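Local structure of cellulase (Xanthomonas axonopodis pv. citri, 4W7W) at residues N111-T114 / K118-G121; D132-L137 / T172-T177. The protein is a glycoside hydrolase family 5 cellulase that binds cellopentaose and, as its family implies, probably hydrolyses the beta-1,4 links of cellulose chains. All blocks are in the same frame, centred on the assembly; numbering follows the deposited sequence.

Interaction 1: N111-T114 / K118-G121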
loop_
_atom_site.group_PDB
_atom_site.type_symbol
_atom_site.label_atom_id
_atom_site.label_comp_id
_atom_site.label_asym_id
_atom_site.label_seq_id
_atom_site.Cartn_x
_atom_site.Cartn_y
_atom_site.Cartn_z
ATOM N N ASN A 111 5.674 4.963 5.658
ATOM C CA ASN A 111 6.186 6.010 6.537
ATOM C C ASN A 111 5.203 7.001 7.128
ATOM O O ASN A 111 5.624 7.839 7.915
ATOM C CB ASN A 111 7.363 6.744 5.868
ATOM C CG ASN A 111 8.658 6.085 6.190
ATOM O OD1 ASN A 111 8.968 5.015 5.649
ATOM N ND2 ASN A 111 9.373 6.637 7.158
ATOM N N TYR A 112 3.912 6.957 6.788
ATOM C CA TYR A 112 2.926 7.790 7.481
ATOM C C TYR A 112 3.230 9.288 7.368
ATOM O O TYR A 112 2.869 10.074 8.244
ATOM C CB TYR A 112 2.777 7.382 8.952
ATOM C CG TYR A 112 2.488 5.910 9.162
ATOM C CD1 TYR A 112 1.201 5.437 9.143
ATOM C CD2 TYR A 112 3.517 4.983 9.355
ATOM C CE1 TYR A 112 0.918 4.095 9.332
ATOM C CE2 TYR A 112 3.254 3.635 9.535
ATOM C CZ TYR A 112 1.950 3.197 9.527
ATOM O OH TYR A 112 1.685 1.857 9.720
ATOM N N ALA A 113 3.864 9.671 6.265
ATOM C CA ALA A 113 4.299 11.040 6.018
ATOM C C ALA A 113 5.252 11.570 7.086
ATOM O O ALA A 113 5.273 12.767 7.382
ATOM C CB ALA A 113 3.103 11.968 5.807
ATOM N N THR A 114 6.093 10.673 7.596
ATOM C CA THR A 114 7.124 11.049 8.565
ATOM C C THR A 114 8.487 10.486 8.187
ATOM O O THR A 114 8.584 9.467 7.498
ATOM C CB THR A 114 6.795 10.567 9.993
ATOM O OG1 THR A 114 6.901 9.134 10.065
ATOM C CG2 THR A 114 5.443 11.024 10.436
ATOM N N LYS A 118 9.282 12.826 12.390
ATOM C CA LYS A 118 8.930 14.226 12.100
ATOM C C LYS A 118 8.122 14.271 10.815
ATOM O O LYS A 118 8.430 13.582 9.851
ATOM C CB LYS A 118 10.186 15.094 11.925
ATOM C CG LYS A 118 11.188 15.016 13.065
ATOM C CD LYS A 118 10.643 15.546 14.375
ATOM C CE LYS A 118 11.759 15.665 15.408
ATOM N NZ LYS A 118 11.213 15.868 16.776
ATOM N N ARG A 119 7.088 15.103 10.798
ATOM C CA ARG A 119 6.152 15.130 9.686
ATOM C C ARG A 119 6.684 15.886 8.481
ATOM O O ARG A 119 7.315 16.938 8.606
ATOM C CB ARG A 119 4.845 15.790 10.122
ATOM C CG ARG A 119 3.661 15.546 9.197
ATOM C CD ARG A 119 3.065 14.166 9.400
ATOM N NE ARG A 119 2.470 14.001 10.731
ATOM C CZ ARG A 119 2.086 12.828 11.238
ATOM N NH1 ARG A 119 2.197 11.704 10.536
ATOM N NH2 ARG A 119 1.551 12.784 12.441
ATOM N N ILE A 120 6.390 15.363 7.301
ATOM C CA ILE A 120 6.593 16.113 6.065
ATOM C C ILE A 120 5.882 17.461 6.155
ATOM O O ILE A 120 4.735 17.555 6.609
ATOM C CB ILE A 120 6.058 15.323 4.860
ATOM C CG1 ILE A 120 6.973 14.129 4.598
ATOM C CG2 ILE A 120 5.930 16.226 3.636
ATOM C CD1 ILE A 120 6.427 13.204 3.541
ATOM N N GLY A 121 6.575 18.506 5.719
ATOM C CA GLY A 121 6.056 19.870 5.757
ATOM C C GLY A 121 6.586 20.676 6.924
ATOM O O GLY A 121 6.426 21.886 6.958
#
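Tyr112 meets Arg119 through its backbone: the carbonyl oxygen O of Tyr112 takes an N-H from NH1 of Arg119 at 2.9 Å, at the edge of the guanidinium and near its plane. The N-H is bent well off the line to the oxygen, which makes this a weak bond. The residue before it, Asn111, begins a tight turn: its O accepts from both the backbone N and OG1 of Thr114, and its ND2 returns a bond to Thr114 O of 3.0 Å, while OD1 of that amide accepts from Trp72 N. The phenol of Tyr112 leads away from the contact, against His110 and to about 4 Å (nearest atoms) from a bound glucose unit, so the same residue faces both the hairpin and the glycan. Ala113, like Tyr112 in a left-handed backbone conformation, carries the nearly straight backbone bond between the two segments, Ile120 N to Ala113 O, 2.8 Å. The CD of Arg119 packs against this oxygen as well, at 3.3 Å from Ala113 O, while the CD1 methyl of Ile120 reaches the Ala113 CB at 4.2 Å. These bonds lie at the mouth of a small two-stranded hairpin, 114-115 with 118-119, in the loop that follows the third strand of the (beta/alpha)8 barrel. In it Thr114 and Arg119 form an antiparallel non-hydrogen-bonded pair, side chains on one face. CG of Arg119 stands opposite the backbone N (chi1 -164°) and the chain then bends at chi2 (78°) and chi3, which brings NH1 back over the threonine, 3.3 Å from Thr114 CG2.

Interaction 2: D132-L137 / T172-T177; sequences DLWRRL and TAIRKT
Ile174 lays its CG1-CD1 arm alongside Trp134, the two side chains pointing the same way, with Ile174 CG1 3.8 Å from Trp134 CB. The CD1 methyl continues obliquely along the start of the indole, 4.1 Å from Trp134 CG. This is the seam between two neighbouring outer helices of the (beta/alpha)8 barrel, 127-141 and 160-176, which are joined in sequence through barrel strand 147-150. No hydrogen bond joins 132-137 to 172-177. The backbones come close, with CA of Arg135 and CA of Ile174 5.1 Å apart, and small groups fill the interface: CB of Ala173 sits 4.4 Å from CB of Arg135, and Ala173 also packs on Ala131. Trp134 itself points inward to the barrel, where NE1 donates to Leu151 O and the ring meets Phe149. Leu133 CD1 and Leu137 CD1, from its own helix, both lie over one face of the indole, towards its rim.

Of the Arg135 side chain, CB and CG face 172-177. With CG anti to the backbone N (chi1 175°) and the chain bent at chi3, its guanidinium swings away to Asp132, NH2 bonding to OD1 on the syn side at 2.9 Å. Asp132 OD2 accepts from Arg136 NE and also from Gln76 NE2, so one carboxylate joins two arginines in a salt-bridge network. NH2 of Arg135 lies over the centre of the Arg136 guanidinium; the shared carboxylate probably offsets the closeness of the two positive charges. Farther along, the methyl CG2 of Thr177 rests 3.8 Å from Arg135 O, while its hydroxyl OG1 turns back to Ile174 O at 2.7 Å, in the carbonyl plane.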
loop_
_atom_site.group_PDB
_atom_site.type_symbol
_atom_site.label_atom_id
_atom_site.label_comp_id
_atom_site.label_asym_id
_atom_site.label_seq_id
_atom_site.Cartn_x
_atom_site.Cartn_y
_atom_site.Cartn_z
ATOM N N ASP A 132 13.006 13.766 -3.527
ATOM C CA ASP A 132 14.357 13.255 -3.741
ATOM C C ASP A 132 14.427 11.742 -3.562
ATOM O O ASP A 132 15.051 11.033 -4.365
ATOM C CB ASP A 132 15.365 13.943 -2.820
ATOM C CG ASP A 132 16.770 13.440 -3.046
ATOM O OD1 ASP A 132 17.396 13.881 -4.044
ATOM O OD2 ASP A 132 17.257 12.621 -2.251
ATOM N N LEU A 133 13.782 11.238 -2.513
ATOM C CA LEU A 133 13.713 9.807 -2.290
ATOM C C LEU A 133 13.159 9.117 -3.540
ATOM O O LEU A 133 13.746 8.157 -4.054
ATOM C CB LEU A 133 12.857 9.526 -1.056
ATOM C CG LEU A 133 12.563 8.073 -0.670
ATOM C CD1 LEU A 133 11.521 7.399 -1.555
ATOM C CD2 LEU A 133 13.842 7.244 -0.590
ATOM N N TRP A 134 12.019 9.609 -4.032
ATOM C CA TRP A 134 11.386 8.948 -5.154
ATOM C C TRP A 134 12.103 9.147 -6.471
ATOM O O TRP A 134 12.065 8.277 -7.323
ATOM C CB TRP A 134 9.894 9.313 -5.229
ATOM C CG TRP A 134 9.074 8.454 -4.310
ATOM C CD1 TRP A 134 8.454 8.817 -3.159
ATOM C CD2 TRP A 134 8.905 7.045 -4.438
ATOM N NE1 TRP A 134 7.878 7.720 -2.570
ATOM C CE2 TRP A 134 8.148 6.618 -3.340
ATOM C CE3 TRP A 134 9.315 6.102 -5.383
ATOM C CZ2 TRP A 134 7.784 5.291 -3.164
ATOM C CZ3 TRP A 134 8.963 4.784 -5.201
ATOM C CH2 TRP A 134 8.207 4.382 -4.113
ATOM N N ARG A 135 12.775 10.284 -6.654
ATOM C CA ARG A 135 13.682 10.438 -7.792
ATOM C C ARG A 135 14.699 9.291 -7.814
ATOM O O ARG A 135 14.920 8.642 -8.846
ATOM C CB ARG A 135 14.415 11.775 -7.719
ATOM C CG ARG A 135 15.472 11.973 -8.796
ATOM C CD ARG A 135 16.217 13.297 -8.659
ATOM N NE ARG A 135 17.066 13.296 -7.478
ATOM C CZ ARG A 135 18.282 12.764 -7.418
ATOM N NH1 ARG A 135 18.821 12.209 -8.488
ATOM N NH2 ARG A 135 18.937 12.766 -6.258
ATOM N N ARG A 136 15.308 9.058 -6.666
ATOM C CA ARG A 136 16.349 8.045 -6.566
ATOM C C ARG A 136 15.794 6.645 -6.803
ATOM O O ARG A 136 16.410 5.852 -7.514
ATOM C CB ARG A 136 17.038 8.152 -5.224
ATOM C CG ARG A 136 17.834 9.429 -5.057
ATOM C CD ARG A 136 18.356 9.563 -3.652
ATOM N NE ARG A 136 19.079 10.803 -3.379
ATOM C CZ ARG A 136 20.372 10.968 -3.604
ATOM N NH1 ARG A 136 21.066 10.035 -4.229
ATOM N NH2 ARG A 136 20.960 12.095 -3.255
ATOM N N LEU A 137 14.657 6.309 -6.203
ATOM C CA LEU A 137 14.061 5.001 -6.448
ATOM C C LEU A 137 13.624 4.851 -7.893
ATOM O O LEU A 137 13.812 3.790 -8.494
ATOM C CB LEU A 137 12.900 4.696 -5.505
ATOM C CG LEU A 137 13.284 4.489 -4.043
ATOM C CD1 LEU A 137 12.027 4.217 -3.229
ATOM C CD2 LEU A 137 14.268 3.355 -3.864
ATOM N N THR A 172 6.008 14.448 -10.058
ATOM C CA THR A 172 6.827 15.192 -11.000
ATOM C C THR A 172 8.256 14.669 -10.987
ATOM O O THR A 172 8.864 14.468 -12.044
ATOM C CB THR A 172 6.740 16.689 -10.693
ATOM O OG1 THR A 172 5.396 17.097 -10.963
ATOM C CG2 THR A 172 7.739 17.505 -11.500
ATOM N N ALA A 173 8.809 14.488 -9.794
ATOM C CA ALA A 173 10.178 13.995 -9.656
ATOM C C ALA A 173 10.345 12.633 -10.322
ATOM O O ALA A 173 11.347 12.370 -11.004
ATOM C CB ALA A 173 10.587 13.941 -8.198
ATOM N N ILE A 174 9.386 11.748 -10.119
ATOM C CA ILE A 174 9.452 10.427 -10.723
ATOM C C ILE A 174 9.418 10.559 -12.243
ATOM O O ILE A 174 10.219 9.943 -12.942
ATOM C CB ILE A 174 8.304 9.536 -10.217
ATOM C CG1 ILE A 174 8.541 9.178 -8.734
ATOM C CG2 ILE A 174 8.140 8.286 -11.083
ATOM C CD1 ILE A 174 7.314 8.623 -8.020
ATOM N N ARG A 175 8.497 11.354 -12.773
ATOM C CA ARG A 175 8.374 11.430 -14.226
ATOM C C ARG A 175 9.565 12.095 -14.897
ATOM O O ARG A 175 9.898 11.752 -16.022
ATOM C CB ARG A 175 7.051 12.079 -14.615
ATOM C CG ARG A 175 5.819 11.320 -14.142
ATOM C CD ARG A 175 5.810 9.894 -14.661
ATOM N NE ARG A 175 4.562 9.239 -14.310
ATOM C CZ ARG A 175 4.422 7.958 -13.989
ATOM N NH1 ARG A 175 5.455 7.131 -13.989
ATOM N NH2 ARG A 175 3.229 7.534 -13.637
ATOM N N LYS A 176 10.228 13.020 -14.199
ATOM C CA LYS A 176 11.420 13.660 -14.742
ATOM C C LYS A 176 12.523 12.644 -15.042
ATOM O O LYS A 176 13.360 12.912 -15.890
ATOM C CB LYS A 176 11.958 14.715 -13.778
ATOM C CG LYS A 176 11.176 16.014 -13.775
ATOM C CD LYS A 176 11.664 16.949 -12.693
ATOM C CE LYS A 176 11.000 18.317 -12.790
ATOM N NZ LYS A 176 11.287 19.136 -11.597
ATOM N N THR A 177 12.536 11.498 -14.352
ATOM C CA THR A 177 13.559 10.486 -14.604
ATOM C C THR A 177 13.300 9.695 -15.875
ATOM O O THR A 177 14.170 8.935 -16.309
ATOM C CB THR A 177 13.671 9.463 -13.466
ATOM O OG1 THR A 177 12.502 8.629 -13.450
ATOM C CG2 THR A 177 13.866 10.136 -12.126
#

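Interactions 1 and 2 follow one another along the chain, the first closing before the second opens, with helix 127-141 the next regular element after the hairpin strand 118-119. Their centres lie 18 Å apart and their nearest atoms about 8 Å, without touching. Both belong to the same (beta/alpha)8 barrel, one on the loop after strand 104-109, the other on the outer helices: 111-114 with 118-121 shapes the loop between strand 104-109 and helix 127-141, beside the glycan site, whereas 132-137 with 172-177 joins that helix to helix 160-176. The chain from strand 104-109 through helix 127-141 thus takes part in both contacts.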